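Local coordinates for protein alpha-amylase (Eisenia fetida, PDB 6M4K) that probably hydrolyses internal alpha-1,4-glucosidic linkages in starch and related polysaccharides, as a calcium-dependent glycoside hydrolase of family 13, at residues Tyr67-Tyr72 and Leu104-Gly109; Pro50-Ile55 and Asp117-Asp122; Asp137-Asp142 and Leu168-Gly173; Asp58-Trp63 and Asn359-Pro364. All coordinates share one frame; numbering follows the deposited sequence. Where two conformers were deposited one is given.

Contact 1. Residues Tyr67-Tyr72 and Leu104-Gly109. With CA (calcium ion), chain B.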
# COMPACT_ATOMS: atom_id res chain seq x y z
N TYR A 67 10.04 10.87 -6.26
CA TYR A 67 9.67 10.13 -7.45
C TYR A 67 10.38 10.64 -8.70
O TYR A 67 9.98 10.30 -9.82
CB TYR A 67 8.14 10.07 -7.58
CG TYR A 67 7.60 9.20 -6.46
CD1 TYR A 67 7.58 7.82 -6.58
CD2 TYR A 67 7.20 9.75 -5.24
CE1 TYR A 67 7.15 7.00 -5.54
CE2 TYR A 67 6.78 8.95 -4.20
CZ TYR A 67 6.75 7.58 -4.36
OH TYR A 67 6.33 6.80 -3.30
N GLN A 68 11.45 11.42 -8.52
CA GLN A 68 12.31 11.90 -9.60
C GLN A 68 13.74 11.45 -9.32
O GLN A 68 14.54 12.18 -8.72
CB GLN A 68 12.21 13.42 -9.74
CG GLN A 68 10.86 13.83 -10.26
CD GLN A 68 10.78 15.29 -10.63
OE1 GLN A 68 11.68 15.84 -11.28
NE2 GLN A 68 9.70 15.94 -10.22
N PRO A 69 14.10 10.25 -9.76
CA PRO A 69 15.46 9.75 -9.53
C PRO A 69 16.52 10.63 -10.18
O PRO A 69 16.35 11.15 -11.29
CB PRO A 69 15.45 8.36 -10.17
CG PRO A 69 14.02 7.95 -10.11
CD PRO A 69 13.23 9.21 -10.35
N VAL A 70 17.64 10.75 -9.47
CA VAL A 70 18.84 11.41 -9.97
C VAL A 70 19.98 10.41 -10.18
O VAL A 70 20.75 10.54 -11.14
CB VAL A 70 19.24 12.57 -9.03
CG1 VAL A 70 20.64 13.10 -9.36
CG2 VAL A 70 18.20 13.68 -9.12
N SER A 71 20.08 9.40 -9.33
CA SER A 71 21.02 8.30 -9.54
C SER A 71 20.53 7.11 -8.73
O SER A 71 19.45 7.15 -8.12
CB SER A 71 22.45 8.68 -9.14
OG SER A 71 22.64 8.52 -7.75
N TYR A 72 21.31 6.03 -8.74
CA TYR A 72 20.99 4.84 -7.97
C TYR A 72 21.90 4.66 -6.76
O TYR A 72 21.95 3.57 -6.18
CB TYR A 72 20.94 3.60 -8.88
CG TYR A 72 20.01 3.79 -10.05
CD1 TYR A 72 18.62 3.78 -9.88
CD2 TYR A 72 20.50 3.99 -11.34
CE1 TYR A 72 17.76 3.97 -10.95
CE2 TYR A 72 19.65 4.18 -12.41
CZ TYR A 72 18.28 4.16 -12.23
OH TYR A 72 17.45 4.34 -13.31
N LEU A 104 11.63 3.17 -11.79
CA LEU A 104 12.42 2.76 -12.95
C LEU A 104 11.95 3.35 -14.27
O LEU A 104 12.66 3.22 -15.28
CB LEU A 104 12.42 1.22 -13.08
CG LEU A 104 12.91 0.46 -11.85
CD1 LEU A 104 12.88 -1.04 -12.14
CD2 LEU A 104 14.29 0.89 -11.39
N ASN A 105 10.78 3.99 -14.32
CA ASN A 105 10.24 4.47 -15.58
C ASN A 105 10.93 5.72 -16.09
O ASN A 105 10.95 5.96 -17.30
CB ASN A 105 8.74 4.73 -15.42
CG ASN A 105 8.12 5.36 -16.65
OD1 ASN A 105 7.97 4.72 -17.70
ND2 ASN A 105 7.72 6.61 -16.52
N HIS A 106 11.48 6.54 -15.19
CA HIS A 106 11.87 7.89 -15.55
C HIS A 106 12.94 8.36 -14.59
O HIS A 106 13.26 7.72 -13.59
CB HIS A 106 10.66 8.80 -15.49
CG HIS A 106 9.90 8.70 -14.20
ND1 HIS A 106 8.75 7.95 -14.06
CD2 HIS A 106 10.15 9.24 -12.98
CE1 HIS A 106 8.32 8.04 -12.81
NE2 HIS A 106 9.15 8.82 -12.14
N MET A 107 13.52 9.51 -14.94
CA MET A 107 14.43 10.23 -14.05
C MET A 107 13.72 11.48 -13.52
O MET A 107 12.70 11.38 -12.84
CB MET A 107 15.76 10.51 -14.75
CG MET A 107 16.53 9.25 -15.13
SD MET A 107 16.94 8.16 -13.75
CE MET A 107 18.30 9.06 -12.98
N THR A 108 14.23 12.67 -13.82
CA THR A 108 13.59 13.90 -13.38
C THR A 108 12.74 14.49 -14.49
O THR A 108 12.78 14.05 -15.64
CB THR A 108 14.61 14.95 -12.95
OG1 THR A 108 15.38 15.38 -14.10
CG2 THR A 108 15.54 14.40 -11.89
N GLY A 109 12.00 15.54 -14.14
CA GLY A 109 11.44 16.44 -15.12
C GLY A 109 12.51 17.39 -15.65
O GLY A 109 13.71 17.17 -15.50
CA CA B . 7.86 4.89 -20.11
O HOH W 1 15.01 5.35 -12.75
O HOH W 2 10.21 4.39 -19.43
O HOH W 3 5.88 6.53 -20.21
O HOH W 4 8.68 2.92 -21.45

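Contact 2. Residues Pro50-Ile55 and Asp117-Asp122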
# COMPACT_ATOMS: atom_id res chain seq x y z
N PRO A 50 14.47 4.91 -1.96
CA PRO A 50 15.67 5.10 -1.13
C PRO A 50 16.88 5.53 -1.94
O PRO A 50 17.94 5.77 -1.36
CB PRO A 50 15.88 3.70 -0.55
CG PRO A 50 15.46 2.81 -1.69
CD PRO A 50 14.26 3.49 -2.29
N ASN A 51 16.76 5.56 -3.26
CA ASN A 51 17.86 5.98 -4.12
C ASN A 51 17.97 7.51 -4.11
O ASN A 51 17.09 8.22 -3.61
CB ASN A 51 17.63 5.51 -5.54
CG ASN A 51 16.37 6.08 -6.11
OD1 ASN A 51 15.27 5.73 -5.68
ND2 ASN A 51 16.50 7.00 -7.06
N GLU A 52 19.05 8.01 -4.71
CA GLU A 52 19.23 9.45 -4.83
C GLU A 52 18.13 10.05 -5.69
O GLU A 52 17.95 9.66 -6.85
CB GLU A 52 20.59 9.77 -5.43
CG GLU A 52 20.77 11.27 -5.54
CD GLU A 52 22.12 11.70 -6.06
OE1 GLU A 52 22.82 10.91 -6.75
OE2 GLU A 52 22.49 12.86 -5.77
N HIS A 53 17.43 11.03 -5.13
CA HIS A 53 16.31 11.67 -5.81
C HIS A 53 16.53 13.18 -5.88
O HIS A 53 17.40 13.75 -5.21
CB HIS A 53 15.00 11.37 -5.07
CG HIS A 53 15.05 11.71 -3.61
ND1 HIS A 53 14.92 13.00 -3.14
CD2 HIS A 53 15.27 10.93 -2.52
CE1 HIS A 53 15.02 13.00 -1.82
NE2 HIS A 53 15.24 11.76 -1.42
N ARG A 54 15.70 13.82 -6.70
CA ARG A 54 15.75 15.26 -6.85
C ARG A 54 15.53 15.93 -5.50
O ARG A 54 14.74 15.47 -4.67
CB ARG A 54 14.65 15.69 -7.82
CG ARG A 54 14.74 17.14 -8.30
CD ARG A 54 13.70 17.45 -9.36
NE ARG A 54 13.92 18.79 -9.91
CZ ARG A 54 13.61 19.16 -11.14
NH1 ARG A 54 13.07 18.30 -11.99
NH2 ARG A 54 13.86 20.40 -11.55
N ILE A 55 16.23 17.04 -5.28
CA ILE A 55 15.90 17.96 -4.21
C ILE A 55 15.18 19.13 -4.85
O ILE A 55 15.75 19.81 -5.72
CB ILE A 55 17.15 18.41 -3.44
CG1 ILE A 55 17.82 17.22 -2.73
CG2 ILE A 55 16.77 19.48 -2.41
CD1 ILE A 55 16.92 16.54 -1.72
N ASP A 117 22.16 13.06 -2.94
CA ASP A 117 23.52 12.58 -2.69
C ASP A 117 24.55 13.47 -3.36
O ASP A 117 25.72 13.08 -3.45
CB ASP A 117 23.68 11.12 -3.12
CG ASP A 117 24.76 10.38 -2.35
OD1 ASP A 117 25.19 10.86 -1.29
OD2 ASP A 117 25.17 9.29 -2.81
N GLY A 118 24.15 14.64 -3.86
CA GLY A 118 25.08 15.59 -4.43
C GLY A 118 25.33 15.47 -5.92
O GLY A 118 26.05 16.31 -6.47
N ASN A 119 24.77 14.47 -6.60
CA ASN A 119 25.02 14.31 -8.02
C ASN A 119 24.14 15.25 -8.84
O ASN A 119 23.01 15.55 -8.47
CB ASN A 119 24.81 12.86 -8.44
CG ASN A 119 25.90 11.95 -7.93
OD1 ASN A 119 27.09 12.18 -8.20
ND2 ASN A 119 25.53 10.94 -7.16
N SER A 120 24.65 15.65 -10.00
CA SER A 120 23.92 16.55 -10.89
C SER A 120 22.81 15.83 -11.65
O SER A 120 22.92 14.65 -11.99
CB SER A 120 24.89 17.17 -11.91
OG SER A 120 24.23 18.13 -12.73
N PHE A 121 21.74 16.58 -11.93
CA PHE A 121 20.76 16.19 -12.94
C PHE A 121 20.52 17.36 -13.87
O PHE A 121 20.62 18.52 -13.47
CB PHE A 121 19.41 15.73 -12.34
CG PHE A 121 18.55 16.85 -11.80
CD1 PHE A 121 18.68 17.24 -10.48
CD2 PHE A 121 17.60 17.48 -12.59
CE1 PHE A 121 17.89 18.25 -9.96
CE2 PHE A 121 16.82 18.50 -12.08
CZ PHE A 121 16.97 18.89 -10.76
N ASP A 122 20.18 17.05 -15.11
CA ASP A 122 19.75 18.08 -16.05
C ASP A 122 18.72 17.43 -16.96
O ASP A 122 19.07 16.68 -17.87
CB ASP A 122 20.93 18.64 -16.82
CG ASP A 122 20.58 19.91 -17.55
OD1 ASP A 122 19.44 20.03 -18.05
OD2 ASP A 122 21.43 20.81 -17.62

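Contact 3. Residues Asp137-Asp142 and Leu168-Gly173. With CA (calcium ion), chain B.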
# COMPACT_ATOMS: atom_id res chain seq x y z
N ASP A 137 19.77 7.14 -23.72
CA ASP A 137 19.11 6.25 -22.77
C ASP A 137 17.65 6.59 -22.55
O ASP A 137 17.00 5.91 -21.74
CB ASP A 137 19.89 6.28 -21.45
CG ASP A 137 21.32 5.87 -21.64
OD1 ASP A 137 21.54 4.81 -22.28
OD2 ASP A 137 22.23 6.59 -21.19
N PHE A 138 17.11 7.57 -23.26
CA PHE A 138 15.75 8.04 -23.06
C PHE A 138 14.96 7.93 -24.36
O PHE A 138 15.53 7.98 -25.46
CB PHE A 138 15.72 9.50 -22.61
CG PHE A 138 16.28 9.71 -21.24
CD1 PHE A 138 17.64 9.87 -21.05
CD2 PHE A 138 15.44 9.71 -20.13
CE1 PHE A 138 18.16 10.03 -19.78
CE2 PHE A 138 15.93 9.88 -18.87
CZ PHE A 138 17.30 10.03 -18.67
N HIS A 139 13.65 7.77 -24.21
CA HIS A 139 12.75 8.07 -25.29
C HIS A 139 12.77 9.57 -25.59
O HIS A 139 13.02 10.39 -24.70
CB HIS A 139 11.34 7.62 -24.91
CG HIS A 139 11.20 6.14 -24.76
ND1 HIS A 139 10.56 5.55 -23.69
CD2 HIS A 139 11.62 5.12 -25.55
CE1 HIS A 139 10.58 4.24 -23.83
NE2 HIS A 139 11.21 3.95 -24.95
N GLY A 140 12.52 9.92 -26.83
CA GLY A 140 12.54 11.31 -27.27
C GLY A 140 11.64 11.49 -28.46
O GLY A 140 10.68 10.74 -28.65
N SER A 141 11.97 12.49 -29.28
CA SER A 141 11.13 12.80 -30.44
C SER A 141 11.03 11.65 -31.43
O SER A 141 10.04 11.58 -32.17
CB SER A 141 11.62 14.08 -31.12
OG SER A 141 13.00 13.99 -31.44
N ASP A 142 12.00 10.74 -31.44
CA ASP A 142 11.90 9.55 -32.29
C ASP A 142 10.80 8.60 -31.83
O ASP A 142 10.33 7.78 -32.63
CB ASP A 142 13.21 8.77 -32.28
CG ASP A 142 14.26 9.37 -33.19
OD1 ASP A 142 13.91 10.20 -34.05
OD2 ASP A 142 15.45 8.98 -33.06
N LEU A 168 8.11 13.92 -16.92
CA LEU A 168 9.21 13.13 -16.40
C LEU A 168 9.96 12.47 -17.55
O LEU A 168 9.36 11.77 -18.37
CB LEU A 168 8.65 12.06 -15.46
CG LEU A 168 7.96 12.61 -14.22
CD1 LEU A 168 7.09 11.51 -13.60
CD2 LEU A 168 8.96 13.13 -13.22
N ARG A 169 11.26 12.72 -17.63
CA ARG A 169 12.05 12.22 -18.75
C ARG A 169 12.03 10.70 -18.76
O ARG A 169 12.39 10.05 -17.77
CB ARG A 169 13.47 12.78 -18.70
CG ARG A 169 13.58 14.33 -18.65
CD ARG A 169 12.55 15.05 -19.50
NE ARG A 169 12.93 16.44 -19.81
CZ ARG A 169 12.09 17.46 -19.84
NH1 ARG A 169 10.81 17.31 -19.52
NH2 ARG A 169 12.53 18.67 -20.17
N ASP A 170 11.63 10.13 -19.88
CA ASP A 170 11.17 8.74 -19.93
C ASP A 170 12.31 7.83 -20.39
O ASP A 170 12.79 7.97 -21.51
CB ASP A 170 9.98 8.63 -20.87
CG ASP A 170 9.21 7.36 -20.66
OD1 ASP A 170 8.58 7.23 -19.58
OD2 ASP A 170 9.21 6.47 -21.55
N LEU A 171 12.72 6.90 -19.53
CA LEU A 171 13.84 6.03 -19.87
C LEU A 171 13.46 5.03 -20.96
O LEU A 171 12.32 4.57 -21.05
CB LEU A 171 14.33 5.29 -18.63
CG LEU A 171 15.17 6.15 -17.68
CD1 LEU A 171 15.29 5.50 -16.30
CD2 LEU A 171 16.55 6.44 -18.29
N ASP A 172 14.45 4.69 -21.79
CA ASP A 172 14.26 3.67 -22.82
C ASP A 172 14.50 2.30 -22.21
O ASP A 172 15.61 1.77 -22.21
CB ASP A 172 15.16 3.94 -24.02
CG ASP A 172 14.98 2.91 -25.12
OD1 ASP A 172 14.03 2.11 -25.02
OD2 ASP A 172 15.77 2.93 -26.09
N GLY A 173 13.43 1.71 -21.67
CA GLY A 173 13.53 0.40 -21.05
C GLY A 173 13.83 -0.74 -22.00
O GLY A 173 14.06 -1.86 -21.53
CA CA B . 7.86 4.89 -20.11
O HOH W 5 11.39 11.36 -22.54
O HOH W 2 10.21 4.39 -19.43
O HOH W 3 5.88 6.53 -20.21
O HOH W 4 8.68 2.92 -21.45

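Contact 4. Residues Asp58-Trp63 and Asn359-Pro364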
# COMPACT_ATOMS: atom_id res chain seq x y z
N ASP A 58 11.50 24.68 -4.67
CA ASP A 58 10.28 25.41 -5.01
C ASP A 58 9.27 24.42 -5.58
O ASP A 58 9.41 24.01 -6.73
CB ASP A 58 10.57 26.51 -6.03
CG ASP A 58 9.33 27.32 -6.37
OD1 ASP A 58 8.38 27.26 -5.57
OD2 ASP A 58 9.32 28.01 -7.41
N PRO A 59 8.26 24.02 -4.81
CA PRO A 59 7.98 24.39 -3.41
C PRO A 59 8.95 23.67 -2.46
O PRO A 59 9.72 22.81 -2.91
CB PRO A 59 6.54 23.92 -3.22
CG PRO A 59 6.46 22.68 -4.07
CD PRO A 59 7.32 22.97 -5.28
N PRO A 60 8.96 24.02 -1.18
CA PRO A 60 10.04 23.52 -0.31
C PRO A 60 9.86 22.06 0.10
O PRO A 60 9.06 21.74 0.98
CB PRO A 60 10.00 24.48 0.89
CG PRO A 60 8.64 25.04 0.89
CD PRO A 60 8.22 25.13 -0.54
N TYR A 61 10.67 21.19 -0.51
CA TYR A 61 10.86 19.79 -0.15
C TYR A 61 9.55 18.99 -0.20
O TYR A 61 9.15 18.40 0.80
CB TYR A 61 11.55 19.70 1.21
CG TYR A 61 12.77 20.60 1.27
CD1 TYR A 61 13.95 20.22 0.63
CD2 TYR A 61 12.74 21.83 1.92
CE1 TYR A 61 15.08 21.03 0.67
CE2 TYR A 61 13.88 22.65 1.96
CZ TYR A 61 15.03 22.24 1.33
OH TYR A 61 16.16 23.04 1.36
N PRO A 62 8.88 18.97 -1.34
CA PRO A 62 7.63 18.21 -1.46
C PRO A 62 7.88 16.70 -1.38
O PRO A 62 8.98 16.21 -1.64
CB PRO A 62 7.14 18.60 -2.85
CG PRO A 62 8.40 18.82 -3.63
CD PRO A 62 9.35 19.48 -2.64
N TRP A 63 6.82 15.95 -1.06
CA TRP A 63 6.97 14.49 -1.05
C TRP A 63 7.34 13.98 -2.44
O TRP A 63 8.13 13.03 -2.56
CB TRP A 63 5.70 13.79 -0.55
CG TRP A 63 4.54 14.02 -1.43
CD1 TRP A 63 3.64 15.05 -1.36
CD2 TRP A 63 4.13 13.22 -2.55
NE1 TRP A 63 2.71 14.94 -2.36
CE2 TRP A 63 2.99 13.82 -3.11
CE3 TRP A 63 4.64 12.05 -3.14
CZ2 TRP A 63 2.33 13.30 -4.22
CZ3 TRP A 63 3.99 11.54 -4.26
CH2 TRP A 63 2.85 12.16 -4.78
N ASN A 359 -2.50 22.17 -1.44
CA ASN A 359 -1.34 21.87 -0.61
C ASN A 359 -0.95 20.41 -0.71
O ASN A 359 -0.31 19.88 0.20
CB ASN A 359 -1.61 22.29 0.83
CG ASN A 359 -1.97 23.76 0.94
OD1 ASN A 359 -1.67 24.56 0.06
ND2 ASN A 359 -2.65 24.10 2.02
N ASP A 360 -1.32 19.75 -1.82
CA ASP A 360 -1.05 18.33 -1.97
C ASP A 360 0.42 18.02 -2.18
O ASP A 360 0.78 16.84 -2.25
CB ASP A 360 -1.91 17.71 -3.09
CG ASP A 360 -1.66 18.31 -4.47
OD1 ASP A 360 -0.76 19.16 -4.63
OD2 ASP A 360 -2.38 17.92 -5.42
N TRP A 361 1.27 19.04 -2.26
CA TRP A 361 2.70 18.88 -2.42
C TRP A 361 3.43 18.73 -1.10
O TRP A 361 4.59 18.29 -1.09
CB TRP A 361 3.27 20.10 -3.16
CG TRP A 361 2.97 21.42 -2.47
CD1 TRP A 361 1.89 22.24 -2.68
CD2 TRP A 361 3.76 22.06 -1.46
NE1 TRP A 361 1.97 23.35 -1.85
CE2 TRP A 361 3.11 23.26 -1.10
CE3 TRP A 361 4.97 21.73 -0.82
CZ2 TRP A 361 3.62 24.13 -0.13
CZ3 TRP A 361 5.48 22.60 0.14
CH2 TRP A 361 4.81 23.79 0.47
N VAL A 362 2.79 19.09 0.01
CA VAL A 362 3.51 19.25 1.27
C VAL A 362 4.15 17.93 1.67
O VAL A 362 3.51 16.87 1.64
CB VAL A 362 2.56 19.80 2.35
CG1 VAL A 362 3.22 19.75 3.71
CG2 VAL A 362 2.15 21.25 2.00
N GLY A 363 5.43 17.99 2.02
CA GLY A 363 6.19 16.84 2.45
C GLY A 363 5.93 16.46 3.90
O GLY A 363 5.06 17.01 4.58
N PRO A 364 6.69 15.49 4.39
CA PRO A 364 6.47 14.97 5.73
C PRO A 364 6.78 16.01 6.80
O PRO A 364 7.38 17.06 6.52
CB PRO A 364 7.47 13.80 5.81
CG PRO A 364 8.53 14.17 4.87
CD PRO A 364 7.83 14.84 3.73
O HOH W 6 7.12 20.22 2.45
O HOH W 7 8.50 18.32 4.24

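Contact 1. Residues Tyr67-Tyr72 and Leu104-Gly109
His106 NE2 donates to Tyr67 O at 2.9 Å. The oxygen lies in the ring plane, but the bond is bent, with 138° at the hydrogen. The other ring nitrogen, ND1, accepts from Asn105 ND2 at 3.0 Å, also in the ring plane. Two bonds at the edge thus fix the rotation of the imidazole. Asn105 turns its amide oxygen the other way, and OD1 binds the calcium ion at 2.4 Å. His106 is therefore a second-shell residue that positions a metal ligand. Losing the imidazole to an alanine would probably deprive Tyr67 O of this donor and Asn105 ND2 of its acceptor, leaving the calcium-binding amide freer to turn. Further along, Gly109 N gives a straight bond to Gln68 OE1 at 2.9 Å, from above the carbonyl plane. A water bridges Tyr72 OH and His106 O, and the same hydroxyl pairs with Tyr133. Met107 carries the packing. Its chain bends at chi2 (-59°) and chi3 (-75°), which brings SD to 3.9 Å from Pro69 CB and lays CE against the carbonyl oxygens of Pro69 and Val70. SD also makes an oblique Met-aromatic contact with the Tyr72 ring. Thr108 CG2 meets Val70 CG2. The contact joins the loops that follow barrel strands 44-47 and 97-102. Tyr72 and Leu104 rest on helix 176-192, and Val70 and Thr108 touch Phe121 of strand 120-122.

Contact 2. Residues Pro50-Ile55 and Asp117-Asp122
In one of the two modelled conformers of Phe121, its CZ lies over one face of the Arg54 guanidinium, 3.0 Å above the plane and toward the rim of that group. The two planes are 58° apart, so the groups are not stacked flat. The Arg54 chain is extended from CG to NE, and its CG also touches Phe121 CE1 at 3.7 Å. NH1 donates to Gln68 OE1 and NH2 to Gly110 O, which hold the group in place. The Glu52 carboxylate is the second flat group. Its chain is fully extended, with CG anti to the backbone N (chi1 -180°), and this carries the acid across to the turn at 117-119. OE1 accepts from Asn119 ND2 at 2.7 Å on the syn side, and also pairs with Ser71. OE2 takes two backbone donors: Asn119 N on its syn lone pair, and Asp117 N at 2.9 Å from above the carboxylate plane. The buried acid is thus gripped by four bonds, which probably offset the cost of its charge. Gly118 sits at the bend of this turn with a positive phi of 90°. The contact ties the loop after barrel strand 44-47 to strand 120-122, which pairs antiparallel with strand 112-114.

Contact 3. Residues Asp137-Asp142 and Leu168-Gly173
This contact forms part of the calcium site: Asp170 binds the ion through both carboxylate oxygens, and His139 bonds to one of those oxygens. His139 ND1 donates to the anti lone pair of Asp170 OD2 at 2.7 Å. Ring and carboxylate are nearly coplanar, 23° apart, and the acid in turn reaches the metal with OD1 and OD2 at 2.5 Å each. With an alanine in place of His139, Asp170 OD2 would probably lose its second-shell donor, and the carboxylate would be held on that side by the metal alone. One face of the His139 ring is covered by Asp172 CA, a CH-pi contact. Asn105, the backbone oxygens of Arg161 and His204, and three waters complete the coordination. One of these waters also donates to Leu171 O. The two loops meet as a single beta bridge between Phe138 and Leu171. Asp172 N bonds to Asp137 O at 2.8 Å, and His139 N to Asp170 O. A further water links His139 O to Asp170 N. Beside the bridge, Leu171 CD2 lies over one face of the Phe138 ring, 3.8 Å from its centroid. Asp170 O and Arg169 O approach the ring edge. Met107 and Leu126 also pack against Phe138, while Leu171 touches Glu182 of helix 176-192.

Contact 4. Residues Asp58-Trp63 and Asn359-Pro364
Trp361 and Pro59 make the main packing contact. Pro59 CB sits over the six-membered ring of the indole, 3.7 Å from its centroid, in a CH-pi contact. Val362 CG2 covers the opposite face. With CG between the backbone N and the carbonyl carbon (chi1 57°), Trp361 places its indole between Pro59 and the valine of its own segment. Pro60 CD reaches the outer part of the same ring, 3.8 Å from Trp361 CZ3. The peptide bond before Pro59 is cis, and three prolines, Pro59, Pro60 and Pro62, probably limit the flexibility of the segment 58-63. Trp63 takes the same first torsion as Trp361 (chi1 64°), and this puts its indole edge against the 359-362 beta turn. Trp63 NE1 donates to Asp360 O at 2.7 Å. The oxygen lies in the indole plane and the donor in the carbonyl plane. Trp63 N adds a longer bond to Trp361 O, 3.2 Å, so the residue grips two successive carbonyls. Pro62 CB also presses on Trp361 O at 3.1 Å. At Gly363 a side chain would run into Tyr61 O. A water accepts from Gly363 N at 2.8 Å and lies 2.9 Å from Pro60 O. The Asp360 carboxylate turns elsewhere, to His308. Arg306 makes a cation-pi contact with Trp63, and His302 meets the same indole at a steep angle. The contact joins the long loop between strand 44-47 and helix 81-93 to the loop between strand 356-357 and helix 389-401.

All four contacts lie in the family 13 catalytic region, around its eight-stranded parallel barrel. They join loops, and in contact 2 a loop and a short strand. The loop between strand 44-47 and helix 81-93 supplies one segment each to contacts 1, 2 and 4. Contacts 1 and 2 are closest, with centres about 8 Å apart, and touch through Ser71 and Glu52. Contact 3 follows both in sequence. Its centre is about 12 Å from that of contact 1, and the two share the calcium ion and three waters. Contact 4 spans almost 300 residues, encloses contacts 1 and 3, and crosses contact 2 along the chain. Its centre is about 26 Å from that of contact 3.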